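PDB 6NPS: AxyAgu115A from Amphibacillus xylanus NBRC 15112, which acts as a family GH115 alpha-glucuronidase, a hydrolase that probably removes glucuronic acid branches from arabinoglucuronoxylan, a hemicellulose. Local coordinates for residues 245-250 with 301-306; 379-384 with 406-411; 795-800 with 824-829. The protein carries 3 engineered substitutions. All blocks are in the same frame, centred on the assembly; numbering follows the deposited sequence.

How the interactions relate
Interactions 1 and 2 belong to one TIM-barrel-type domain: interaction 1 joins loops that follow strands 241-242 and 298-300, and interaction 2 pairs strands 379-383 and 405-410 up to their C-terminal ends. Their centres are about 15 Å apart, and they touch directly: H246 CD2 of interaction 1 packs 4.0 Å from Y408 CE2 of interaction 2. H246 and Y408 each hydrogen-bond to bound glycerol, probably a crystallisation additive, which is consistent with both contacts bordering a pocket where the active site of this fold would be expected. Interaction 3 is remote, in the C-terminal domain. Its centre lies about 42 Å from that of interaction 1 and about 29 Å from that of interaction 2, the nearest atoms about 27 Å and 12 Å away.

Interaction 1: 245-250 with 301-306; sequences SHHEPC and GMRGEA
H247 presses its side chain against the 301-306 loop, its CB 3.7 Å from CB of R303 and 3.6 Å from the carbonyl oxygen of G304. With chi1 at 63°, CG of H247 sits between its own N and carbonyl carbon, and the ring lies along the backbone that leads to A306. The same close packing continues where P249 CG meets G301 O at 3.3 Å, beside W284 of helix 277-291. Within this tight part G304 O is buried and has no polar partner in the model. The looser end is at exposed A306, whose methyl points away, so that H247 CE1 meets only its backbone, 3.8 Å from N. Both loops follow strands of the TIM-type barrel, 241-242 and 298-300. On the side of the bound glycerol R303 bends at chi3 (82°) and brings NH1 to 2.9 Å from H246 ND1, the guanidinium and ring planes 64° apart. R303 NE forms a salt bridge with E355 and NH1 with D307; these probably hold the guanidinium in its rotation and offset its charge. The arrangement is consistent with a second-shell place for R303 behind H246, whose NE2 bonds the glycerol.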
ATOM      1  N   SER A 245       7.245  43.610  -0.991  1.00 38.53           N
ATOM      2  CA  SER A 245       6.279  42.668  -0.485  1.00 44.53           C
ATOM      3  C   SER A 245       5.840  43.061   0.921  1.00 46.88           C
ATOM      4  O   SER A 245       6.366  43.988   1.553  1.00 41.17           O
ATOM      5  CB  SER A 245       6.846  41.252  -0.518  1.00 45.49           C
ATOM      6  OG  SER A 245       7.749  41.047   0.565  1.00 46.95           O
ATOM      7  N   HIS A 246       4.887  42.265   1.407  1.00 50.77           N
ATOM      8  CA  HIS A 246       4.178  42.470   2.663  1.00 50.54           C
ATOM      9  C   HIS A 246       5.093  42.608   3.869  1.00 50.08           C
ATOM     10  O   HIS A 246       4.680  43.204   4.869  1.00 57.97           O
ATOM     11  CB  HIS A 246       3.225  41.288   2.875  1.00 56.92           C
ATOM     12  CG  HIS A 246       3.750  39.994   2.331  1.00 60.78           C
ATOM     13  ND1 HIS A 246       4.555  39.152   3.072  1.00 61.10           N
ATOM     14  CD2 HIS A 246       3.595  39.399   1.119  1.00 60.39           C
ATOM     15  CE1 HIS A 246       4.871  38.094   2.345  1.00 62.55           C
ATOM     16  NE2 HIS A 246       4.293  38.213   1.160  1.00 61.17           N
ATOM     17  N   HIS A 247       6.286  42.055   3.791  1.00 48.15           N
ATOM     18  CA  HIS A 247       7.239  42.130   4.873  1.00 49.36           C
ATOM     19  C   HIS A 247       8.448  42.978   4.606  1.00 48.26           C
ATOM     20  O   HIS A 247       9.461  42.735   5.169  1.00 49.22           O
ATOM     21  CB  HIS A 247       7.680  40.761   5.340  1.00 66.15           C
ATOM     22  CG  HIS A 247       8.404  39.960   4.321  1.00 77.81           C
ATOM     23  ND1 HIS A 247       9.763  39.783   4.349  1.00 79.91           N
ATOM     24  CD2 HIS A 247       7.957  39.219   3.293  1.00 80.16           C
ATOM     25  CE1 HIS A 247      10.130  39.007   3.353  1.00 80.60           C
ATOM     26  NE2 HIS A 247       9.048  38.643   2.700  1.00 81.24           N
ATOM     27  N   GLU A 248       8.355  43.937   3.712  1.00 44.91           N
ATOM     28  CA  GLU A 248       9.486  44.802   3.382  1.00 42.17           C
ATOM     29  C   GLU A 248       9.074  46.267   3.474  1.00 41.48           C
ATOM     30  O   GLU A 248       9.083  46.981   2.467  1.00 44.10           O
ATOM     31  CB  GLU A 248      10.035  44.456   1.996  1.00 40.80           C
ATOM     32  CG  GLU A 248      10.604  42.986   1.901  1.00 47.07           C
ATOM     33  CD  GLU A 248      10.906  42.575   0.454  1.00 54.82           C
ATOM     34  OE1 GLU A 248       9.981  42.599  -0.389  1.00 54.48           O
ATOM     35  OE2 GLU A 248      12.070  42.239   0.144  1.00 56.93           O
ATOM     36  N   PRO A 249       8.759  46.763   4.675  1.00 40.70           N
ATOM     37  CA  PRO A 249       8.304  48.152   4.806  1.00 38.13           C
ATOM     38  C   PRO A 249       9.406  49.205   4.670  1.00 40.67           C
ATOM     39  O   PRO A 249      10.599  48.958   4.876  1.00 42.35           O
ATOM     40  CB  PRO A 249       7.706  48.198   6.213  1.00 43.24           C
ATOM     41  CG  PRO A 249       8.414  47.073   6.975  1.00 42.56           C
ATOM     42  CD  PRO A 249       8.642  46.013   5.956  1.00 42.36           C
ATOM     43  N   CYS A 250       8.953  50.407   4.285  1.00 36.93           N
ATOM     44  CA  CYS A 250       9.742  51.634   4.310  1.00 36.75           C
ATOM     45  C   CYS A 250      10.949  51.541   3.388  1.00 34.55           C
ATOM     46  O   CYS A 250      12.035  52.025   3.719  1.00 39.59           O
ATOM     47  CB  CYS A 250      10.198  51.948   5.732  1.00 36.75           C
ATOM     48  SG  CYS A 250       8.829  52.619   6.654  1.00 46.15           S
ATOM     49  N   GLY A 301       3.480  48.746   7.763  1.00 41.54           N
ATOM     50  CA  GLY A 301       3.232  47.555   8.550  1.00 49.95           C
ATOM     51  C   GLY A 301       4.533  46.864   8.936  1.00 51.63           C
ATOM     52  O   GLY A 301       5.625  47.396   8.729  1.00 46.67           O
ATOM     53  N   MET A 302       4.408  45.632   9.470  1.00 51.89           N
ATOM     54  CA  MET A 302       5.593  44.846   9.817  1.00 58.03           C
ATOM     55  C   MET A 302       5.330  43.360  10.056  1.00 65.37           C
ATOM     56  O   MET A 302       4.723  42.993  11.069  1.00 68.60           O
ATOM     57  CB  MET A 302       6.250  45.433  11.064  1.00 60.43           C
ATOM     58  CG  MET A 302       7.705  45.043  11.217  1.00 62.67           C
ATOM     59  SD  MET A 302       8.268  45.354  12.903  1.00 62.49           S
ATOM     60  CE  MET A 302       9.917  44.611  12.868  1.00 63.79           C
ATOM     61  N   ARG A 303       5.884  42.518   9.185  1.00 66.87           N
ATOM     62  CA  ARG A 303       5.781  41.066   9.308  1.00 73.24           C
ATOM     63  C   ARG A 303       7.188  40.509   9.561  1.00 78.68           C
ATOM     64  O   ARG A 303       8.177  41.205   9.333  1.00 79.10           O
ATOM     65  CB  ARG A 303       5.186  40.456   8.041  1.00 66.17           C
ATOM     66  CG  ARG A 303       3.666  40.470   8.000  1.00 67.57           C
ATOM     67  CD  ARG A 303       3.137  39.636   6.844  1.00 66.19           C
ATOM     68  NE  ARG A 303       3.090  38.215   7.172  1.00 71.33           N
ATOM     69  CZ  ARG A 303       3.798  37.280   6.546  1.00 66.72           C
ATOM     70  NH1 ARG A 303       4.611  37.615   5.553  1.00 63.42           N
ATOM     71  NH2 ARG A 303       3.693  36.009   6.911  1.00 62.71           N
ATOM     72  N   GLY A 304       7.285  39.265  10.028  1.00 83.18           N
ATOM     73  CA  GLY A 304       8.575  38.670  10.302  1.00 82.97           C
ATOM     74  C   GLY A 304       9.410  38.525   9.043  1.00 85.00           C
ATOM     75  O   GLY A 304       8.931  38.639   7.906  1.00 78.49           O
ATOM     76  N   GLU A 305      10.697  38.261   9.262  1.00 85.63           N
ATOM     77  CA  GLU A 305      11.651  38.143   8.167  1.00 84.12           C
ATOM     78  C   GLU A 305      11.488  36.821   7.428  1.00 79.40           C
ATOM     79  O   GLU A 305      11.260  35.768   8.039  1.00 77.11           O
ATOM     80  CB  GLU A 305      13.075  38.270   8.693  1.00 87.73           C
ATOM     81  CG  GLU A 305      13.434  39.672   9.107  1.00 87.98           C
ATOM     82  CD  GLU A 305      14.867  39.774   9.560  1.00 89.15           C
ATOM     83  OE1 GLU A 305      15.346  38.833  10.236  1.00 91.57           O
ATOM     84  OE2 GLU A 305      15.517  40.782   9.222  1.00 86.56           O
ATOM     85  N   ALA A 306      11.629  36.888   6.101  1.00 77.38           N
ATOM     86  CA  ALA A 306      11.472  35.736   5.216  1.00 77.30           C
ATOM     87  C   ALA A 306      10.095  35.093   5.391  1.00 84.46           C
ATOM     88  O   ALA A 306       9.974  33.893   5.661  1.00 85.85           O
ATOM     89  CB  ALA A 306      12.595  34.715   5.431  1.00 75.64           C
TER

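Interaction 2: 379-384 with 406-411; sequences ILMLCD and GMYYHF
A parallel strand pair of the TIM-type barrel joins 379-383 to 406-410 and ends at D384 and H410, on the side where glycerol is bound. The strand axes approach to 4.2 Å at a crossing angle of -31°. In the staggered bonding of parallel strands, G406 N-H donates to L380 O and G406 O accepts from L382 N, L382 O takes the N-H of Y408, and D384 N-H reaches Y408 O in a nearly straight bond (169° at the hydrogen). G406 suits the close spot opposite M381, since a CB there would come 3.2 Å from M381 CG. On the face bearing M381, C383 and Y408, which looks toward W214 and F174, M381 SD touches Y408 CB at 3.7 Å. C383 SG stands at the edge of the Y408 ring, 5.5 Å from its centroid. The other face pairs L382 CB with M407 CE at 3.7 Å, beside M435 of helix 428-440. Beyond the ladder, the carboxylate of D384 and the ring of H410 are nearly coplanar, 7° apart, and both oxygens are used. H410 N reaches OD2 of D384 at 3.1 Å from above the carboxylate plane, whereas H410 ND1 donates to the syn lone pair of D384 OD1 at 2.8 Å.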
ATOM      1  N   ILE A 379      -3.481  52.376   0.442  1.00 35.59           N
ATOM      2  CA  ILE A 379      -4.036  51.241  -0.293  1.00 36.95           C
ATOM      3  C   ILE A 379      -4.053  50.015   0.610  1.00 37.48           C
ATOM      4  O   ILE A 379      -3.031  49.653   1.193  1.00 36.03           O
ATOM      5  CB  ILE A 379      -3.202  50.942  -1.548  1.00 38.86           C
ATOM      6  CG1 ILE A 379      -3.162  52.149  -2.494  1.00 36.66           C
ATOM      7  CG2 ILE A 379      -3.771  49.697  -2.259  1.00 35.96           C
ATOM      8  CD1 ILE A 379      -1.905  52.141  -3.364  1.00 37.57           C
ATOM      9  N   LEU A 380      -5.197  49.327   0.680  1.00 38.98           N
ATOM     10  CA  LEU A 380      -5.337  48.149   1.537  1.00 36.97           C
ATOM     11  C   LEU A 380      -5.266  46.945   0.626  1.00 38.61           C
ATOM     12  O   LEU A 380      -6.199  46.674  -0.148  1.00 34.14           O
ATOM     13  CB  LEU A 380      -6.633  48.201   2.344  1.00 37.89           C
ATOM     14  CG  LEU A 380      -6.724  49.386   3.325  1.00 36.08           C
ATOM     15  CD1 LEU A 380      -8.090  49.533   3.979  1.00 37.18           C
ATOM     16  CD2 LEU A 380      -5.680  49.228   4.422  1.00 41.64           C
ATOM     17  N   MET A 381      -4.142  46.244   0.661  1.00 33.21           N
ATOM     18  CA  MET A 381      -3.913  45.190  -0.313  1.00 33.19           C
ATOM     19  C   MET A 381      -4.424  43.875   0.260  1.00 37.94           C
ATOM     20  O   MET A 381      -3.865  43.364   1.242  1.00 34.56           O
ATOM     21  CB  MET A 381      -2.443  45.073  -0.698  1.00 34.32           C
ATOM     22  CG  MET A 381      -2.300  44.070  -1.861  1.00 43.33           C
ATOM     23  SD  MET A 381      -0.598  43.766  -2.310  1.00 47.56           S
ATOM     24  CE  MET A 381       0.017  43.099  -0.785  1.00 43.74           C
ATOM     25  N   LEU A 382      -5.514  43.356  -0.323  1.00 30.68           N
ATOM     26  CA  LEU A 382      -6.030  42.036   0.008  1.00 35.63           C
ATOM     27  C   LEU A 382      -5.199  40.985  -0.724  1.00 39.87           C
ATOM     28  O   LEU A 382      -4.455  41.287  -1.666  1.00 37.55           O
ATOM     29  CB  LEU A 382      -7.519  41.914  -0.382  1.00 35.21           C
ATOM     30  CG  LEU A 382      -8.404  42.962   0.329  1.00 41.23           C
ATOM     31  CD1 LEU A 382      -9.750  43.167  -0.338  1.00 39.07           C
ATOM     32  CD2 LEU A 382      -8.595  42.601   1.780  1.00 42.82           C
ATOM     33  N   CYS A 383      -5.331  39.736  -0.300  1.00 34.18           N
ATOM     34  CA  CYS A 383      -4.492  38.692  -0.868  1.00 33.72           C
ATOM     35  C   CYS A 383      -5.366  37.484  -1.124  1.00 34.18           C
ATOM     36  O   CYS A 383      -6.359  37.272  -0.411  1.00 32.83           O
ATOM     37  CB  CYS A 383      -3.332  38.342   0.080  1.00 41.29           C
ATOM     38  SG  CYS A 383      -2.398  39.873   0.588  1.00 59.60           S
ATOM     39  N   ASP A 384      -5.014  36.709  -2.155  1.00 32.28           N
ATOM     40  CA  ASP A 384      -5.623  35.391  -2.317  1.00 34.12           C
ATOM     41  C   ASP A 384      -5.048  34.428  -1.272  1.00 33.20           C
ATOM     42  O   ASP A 384      -4.276  34.807  -0.387  1.00 32.00           O
ATOM     43  CB  ASP A 384      -5.426  34.864  -3.740  1.00 32.72           C
ATOM     44  CG  ASP A 384      -3.982  34.387  -4.025  1.00 33.32           C
ATOM     45  OD1 ASP A 384      -3.049  34.601  -3.207  1.00 28.24           O
ATOM     46  OD2 ASP A 384      -3.785  33.771  -5.117  1.00 31.56           O
ATOM     47  N   GLY A 406      -6.132  46.803  -2.975  1.00 31.92           N
ATOM     48  CA  GLY A 406      -5.256  46.057  -3.848  1.00 28.44           C
ATOM     49  C   GLY A 406      -5.531  44.567  -3.806  1.00 29.86           C
ATOM     50  O   GLY A 406      -6.168  44.074  -2.874  1.00 30.97           O
ATOM     51  N   MET A 407      -5.051  43.833  -4.795  1.00 30.49           N
ATOM     52  CA  MET A 407      -5.133  42.373  -4.761  1.00 28.81           C
ATOM     53  C   MET A 407      -3.776  41.803  -5.128  1.00 32.19           C
ATOM     54  O   MET A 407      -3.175  42.189  -6.143  1.00 28.23           O
ATOM     55  CB  MET A 407      -6.209  41.823  -5.708  1.00 27.97           C
ATOM     56  CG  MET A 407      -6.290  40.232  -5.725  1.00 31.94           C
ATOM     57  SD  MET A 407      -6.632  39.551  -4.054  1.00 36.73           S
ATOM     58  CE  MET A 407      -8.167  40.374  -3.655  1.00 31.10           C
ATOM     59  N   TYR A 408      -3.295  40.891  -4.289  1.00 30.16           N
ATOM     60  CA  TYR A 408      -2.066  40.143  -4.512  1.00 30.44           C
ATOM     61  C   TYR A 408      -2.459  38.701  -4.821  1.00 31.60           C
ATOM     62  O   TYR A 408      -3.035  38.016  -3.969  1.00 29.56           O
ATOM     63  CB  TYR A 408      -1.177  40.255  -3.272  1.00 32.71           C
ATOM     64  CG  TYR A 408       0.065  39.411  -3.321  1.00 29.63           C
ATOM     65  CD1 TYR A 408       0.722  39.170  -4.519  1.00 29.61           C
ATOM     66  CD2 TYR A 408       0.588  38.862  -2.145  1.00 30.31           C
ATOM     67  CE1 TYR A 408       1.877  38.365  -4.559  1.00 28.83           C
ATOM     68  CE2 TYR A 408       1.746  38.085  -2.165  1.00 31.17           C
ATOM     69  CZ  TYR A 408       2.369  37.829  -3.372  1.00 30.72           C
ATOM     70  OH  TYR A 408       3.497  37.035  -3.391  1.00 30.90           O
ATOM     71  N   TYR A 409      -2.189  38.266  -6.052  1.00 25.04           N
ATOM     72  CA  TYR A 409      -2.643  37.010  -6.639  1.00 24.56           C
ATOM     73  C   TYR A 409      -1.410  36.154  -6.924  1.00 26.43           C
ATOM     74  O   TYR A 409      -0.296  36.675  -7.001  1.00 28.76           O
ATOM     75  CB  TYR A 409      -3.460  37.293  -7.924  1.00 26.72           C
ATOM     76  CG  TYR A 409      -4.321  36.125  -8.365  1.00 27.24           C
ATOM     77  CD1 TYR A 409      -5.561  35.870  -7.757  1.00 27.83           C
ATOM     78  CD2 TYR A 409      -3.902  35.290  -9.379  1.00 26.36           C
ATOM     79  CE1 TYR A 409      -6.358  34.780  -8.148  1.00 26.98           C
ATOM     80  CE2 TYR A 409      -4.701  34.164  -9.783  1.00 29.11           C
ATOM     81  CZ  TYR A 409      -5.925  33.944  -9.163  1.00 31.44           C
ATOM     82  OH  TYR A 409      -6.725  32.875  -9.537  1.00 30.51           O
ATOM     83  N   HIS A 410      -1.572  34.820  -6.960  1.00 27.45           N
ATOM     84  CA  HIS A 410      -0.443  33.905  -7.166  1.00 28.41           C
ATOM     85  C   HIS A 410      -0.635  33.047  -8.417  1.00 29.80           C
ATOM     86  O   HIS A 410      -1.659  32.372  -8.562  1.00 29.47           O
ATOM     87  CB  HIS A 410      -0.254  32.957  -5.971  1.00 26.80           C
ATOM     88  CG  HIS A 410       0.375  33.600  -4.773  1.00 28.74           C
ATOM     89  ND1 HIS A 410      -0.337  34.419  -3.924  1.00 29.63           N
ATOM     90  CD2 HIS A 410       1.648  33.573  -4.296  1.00 28.52           C
ATOM     91  CE1 HIS A 410       0.458  34.839  -2.962  1.00 30.00           C
ATOM     92  NE2 HIS A 410       1.667  34.338  -3.157  1.00 29.54           N
ATOM     93  N   PHE A 411       0.374  33.050  -9.296  1.00 30.57           N
ATOM     94  CA  PHE A 411       0.603  32.028 -10.312  1.00 29.83           C
ATOM     95  C   PHE A 411       1.687  31.058  -9.890  1.00 31.79           C
ATOM     96  O   PHE A 411       1.992  30.141 -10.654  1.00 32.93           O
ATOM     97  CB  PHE A 411       1.066  32.646 -11.654  1.00 27.08           C
ATOM     98  CG  PHE A 411       0.064  33.558 -12.320  1.00 27.51           C
ATOM     99  CD1 PHE A 411      -1.272  33.561 -11.957  1.00 27.76           C
ATOM    100  CD2 PHE A 411       0.480  34.410 -13.338  1.00 26.99           C
ATOM    101  CE1 PHE A 411      -2.192  34.368 -12.604  1.00 31.93           C
ATOM    102  CE2 PHE A 411      -0.440  35.251 -13.974  1.00 28.55           C
ATOM    103  CZ  PHE A 411      -1.770  35.239 -13.597  1.00 28.08           C
TER

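Interaction 3: 795-800 with 824-829; sequences SIEAEH and GKTLSA
A sharp bend at chi2 (-92°) swings the carboxylate of E797 across to T826 and L827, while E799, its chi1 of 143° well off a staggered value, reaches out extended to S828. S828 completes the second pairing with chi1 at 67°, which holds OG between its own N and carbonyl carbon. There S828 OG donates to E799 OE1 over 2.7 Å, meeting the oxygen on its anti side. The hydroxyl OG1 of T826 stands 3.1 Å from E797 OE1, a possible hydrogen bond, though the hydroxyl has a second acceptor nearby. Two waters bridge the two segments. One lies 2.6 Å from E797 OE1 and accepts from S828 N at 3.2 Å. The other accepts from E799 N at 2.9 Å and donates to S828 OG at 2.6 Å. The setting is the beta-rich C-terminal domain, probably of the galactose-binding-domain-like type. Strands 794-797 and 828-833 each pair with strand 940-948, and the type I turn from E797 to H800 brings the two glutamates to the same seam. An alanine in place of E799 would probably leave S828 OG without its carboxylate acceptor and strip cover from L827. That exposed leucine packs CB 3.8 Å from E797 CD and sets CD2 3.8 Å from CE1 of H800, whose ND1 is bonded to E962. Behind the 824-829 loop, K515 of helix 500-519 donates through NZ to the carbonyl oxygens of G824 and T826.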
ATOM      1  N   SER A 795     -25.803  11.665 -11.879  1.00 30.61           N
ATOM      2  CA  SER A 795     -24.677  12.581 -11.902  1.00 37.70           C
ATOM      3  C   SER A 795     -24.959  13.572 -13.023  1.00 38.02           C
ATOM      4  O   SER A 795     -25.185  13.165 -14.173  1.00 35.89           O
ATOM      5  CB  SER A 795     -23.356  11.844 -12.114  1.00 34.98           C
ATOM      6  OG  SER A 795     -22.302  12.756 -12.392  1.00 35.24           O
ATOM      7  N   ILE A 796     -24.936  14.861 -12.679  1.00 35.42           N
ATOM      8  CA  ILE A 796     -25.441  15.955 -13.505  1.00 39.82           C
ATOM      9  C   ILE A 796     -24.331  16.981 -13.646  1.00 38.46           C
ATOM     10  O   ILE A 796     -23.857  17.504 -12.636  1.00 36.43           O
ATOM     11  CB  ILE A 796     -26.667  16.623 -12.860  1.00 38.50           C
ATOM     12  CG1 ILE A 796     -27.822  15.632 -12.717  1.00 37.85           C
ATOM     13  CG2 ILE A 796     -27.086  17.846 -13.669  1.00 38.61           C
ATOM     14  CD1 ILE A 796     -28.938  16.141 -11.832  1.00 39.52           C
ATOM     15  N   GLU A 797     -23.910  17.283 -14.872  1.00 39.59           N
ATOM     16  CA  GLU A 797     -23.084  18.479 -15.011  1.00 37.93           C
ATOM     17  C   GLU A 797     -23.988  19.693 -14.816  1.00 36.40           C
ATOM     18  O   GLU A 797     -25.127  19.727 -15.298  1.00 37.80           O
ATOM     19  CB  GLU A 797     -22.352  18.527 -16.348  1.00 39.86           C
ATOM     20  CG  GLU A 797     -21.654  17.225 -16.715  1.00 51.65           C
ATOM     21  CD  GLU A 797     -20.187  17.105 -16.267  1.00 64.13           C
ATOM     22  OE1 GLU A 797     -19.738  17.777 -15.307  1.00 66.28           O
ATOM     23  OE2 GLU A 797     -19.472  16.304 -16.906  1.00 71.41           O
ATOM     24  N   ALA A 798     -23.496  20.659 -14.039  1.00 32.38           N
ATOM     25  CA  ALA A 798     -24.347  21.730 -13.544  1.00 33.71           C
ATOM     26  C   ALA A 798     -24.953  22.542 -14.685  1.00 30.88           C
ATOM     27  O   ALA A 798     -26.021  23.142 -14.527  1.00 34.71           O
ATOM     28  CB  ALA A 798     -23.521  22.624 -12.585  1.00 34.21           C
ATOM     29  N   GLU A 799     -24.285  22.586 -15.831  1.00 30.86           N
ATOM     30  CA  GLU A 799     -24.818  23.304 -16.981  1.00 39.11           C
ATOM     31  C   GLU A 799     -26.089  22.662 -17.557  1.00 37.40           C
ATOM     32  O   GLU A 799     -26.842  23.343 -18.264  1.00 35.06           O
ATOM     33  CB  GLU A 799     -23.703  23.406 -18.022  1.00 47.89           C
ATOM     34  CG  GLU A 799     -24.099  23.285 -19.437  1.00 59.91           C
ATOM     35  CD  GLU A 799     -22.923  23.092 -20.376  1.00 64.30           C
ATOM     36  OE1 GLU A 799     -21.790  23.515 -20.048  1.00 53.77           O
ATOM     37  OE2 GLU A 799     -23.161  22.549 -21.479  1.00 76.47           O
ATOM     38  N   HIS A 800     -26.393  21.411 -17.210  1.00 33.07           N
ATOM     39  CA  HIS A 800     -27.574  20.722 -17.775  1.00 38.01           C
ATOM     40  C   HIS A 800     -28.835  20.871 -16.917  1.00 39.35           C
ATOM     41  O   HIS A 800     -29.594  19.919 -16.694  1.00 38.07           O
ATOM     42  CB  HIS A 800     -27.234  19.255 -18.027  1.00 35.95           C
ATOM     43  CG  HIS A 800     -26.216  19.087 -19.101  1.00 38.31           C
ATOM     44  ND1 HIS A 800     -25.204  18.155 -19.047  1.00 40.51           N
ATOM     45  CD2 HIS A 800     -26.022  19.783 -20.247  1.00 40.71           C
ATOM     46  CE1 HIS A 800     -24.433  18.277 -20.113  1.00 40.97           C
ATOM     47  NE2 HIS A 800     -24.908  19.258 -20.858  1.00 42.59           N
ATOM     48  N   GLY A 824     -13.477  24.851 -14.264  1.00 36.64           N
ATOM     49  CA  GLY A 824     -13.460  23.763 -13.299  1.00 35.91           C
ATOM     50  C   GLY A 824     -12.764  22.490 -13.769  1.00 37.84           C
ATOM     51  O   GLY A 824     -11.994  22.465 -14.737  1.00 37.31           O
ATOM     52  N   LYS A 825     -13.072  21.397 -13.061  1.00 36.64           N
ATOM     53  CA  LYS A 825     -12.375  20.139 -13.289  1.00 37.07           C
ATOM     54  C   LYS A 825     -12.943  19.391 -14.473  1.00 40.06           C
ATOM     55  O   LYS A 825     -12.210  18.637 -15.133  1.00 39.78           O
ATOM     56  CB  LYS A 825     -12.433  19.259 -12.042  1.00 34.28           C
ATOM     57  CG  LYS A 825     -11.596  19.852 -10.896  1.00 41.16           C
ATOM     58  CD  LYS A 825     -11.623  18.955  -9.667  1.00 45.99           C
ATOM     59  CE  LYS A 825     -10.666  17.765  -9.765  1.00 44.53           C
ATOM     60  NZ  LYS A 825     -10.617  17.012  -8.429  1.00 42.68           N
ATOM     61  N   THR A 826     -14.230  19.581 -14.756  1.00 40.42           N
ATOM     62  CA  THR A 826     -14.869  18.825 -15.832  1.00 45.08           C
ATOM     63  C   THR A 826     -15.515  19.787 -16.839  1.00 41.36           C
ATOM     64  O   THR A 826     -14.835  20.689 -17.348  1.00 46.75           O
ATOM     65  CB  THR A 826     -15.845  17.776 -15.244  1.00 47.87           C
ATOM     66  OG1 THR A 826     -16.874  18.401 -14.461  1.00 53.33           O
ATOM     67  CG2 THR A 826     -15.078  16.765 -14.317  1.00 39.91           C
ATOM     68  N   LEU A 827     -16.804  19.639 -17.134  1.00 36.41           N
ATOM     69  CA  LEU A 827     -17.368  20.336 -18.292  1.00 35.44           C
ATOM     70  C   LEU A 827     -17.340  21.853 -18.097  1.00 35.95           C
ATOM     71  O   LEU A 827     -16.790  22.590 -18.913  1.00 40.29           O
ATOM     72  CB  LEU A 827     -18.790  19.827 -18.557  1.00 38.00           C
ATOM     73  CG  LEU A 827     -19.519  20.381 -19.793  1.00 44.71           C
ATOM     74  CD1 LEU A 827     -18.731  20.128 -21.108  1.00 44.69           C
ATOM     75  CD2 LEU A 827     -20.940  19.818 -19.859  1.00 41.26           C
ATOM     76  N   SER A 828     -17.905  22.336 -17.015  1.00 34.56           N
ATOM     77  CA  SER A 828     -18.088  23.781 -16.862  1.00 37.81           C
ATOM     78  C   SER A 828     -18.653  24.011 -15.472  1.00 34.90           C
ATOM     79  O   SER A 828     -18.710  23.091 -14.645  1.00 35.57           O
ATOM     80  CB  SER A 828     -19.004  24.361 -17.955  1.00 40.92           C
ATOM     81  OG  SER A 828     -20.334  23.877 -17.803  1.00 39.74           O
ATOM     82  N   ALA A 829     -19.096  25.235 -15.217  1.00 31.50           N
ATOM     83  CA  ALA A 829     -19.631  25.545 -13.908  1.00 29.08           C
ATOM     84  C   ALA A 829     -20.691  26.604 -14.109  1.00 30.76           C
ATOM     85  O   ALA A 829     -20.725  27.271 -15.139  1.00 33.18           O
ATOM     86  CB  ALA A 829     -18.536  26.073 -12.937  1.00 31.43           C
TER
HETATM   87  O   HOH W   1     -19.388  20.322 -15.071  1.00 46.56           O
HETATM   88  O   HOH W   2     -21.496  22.066 -16.317  1.00 44.23           O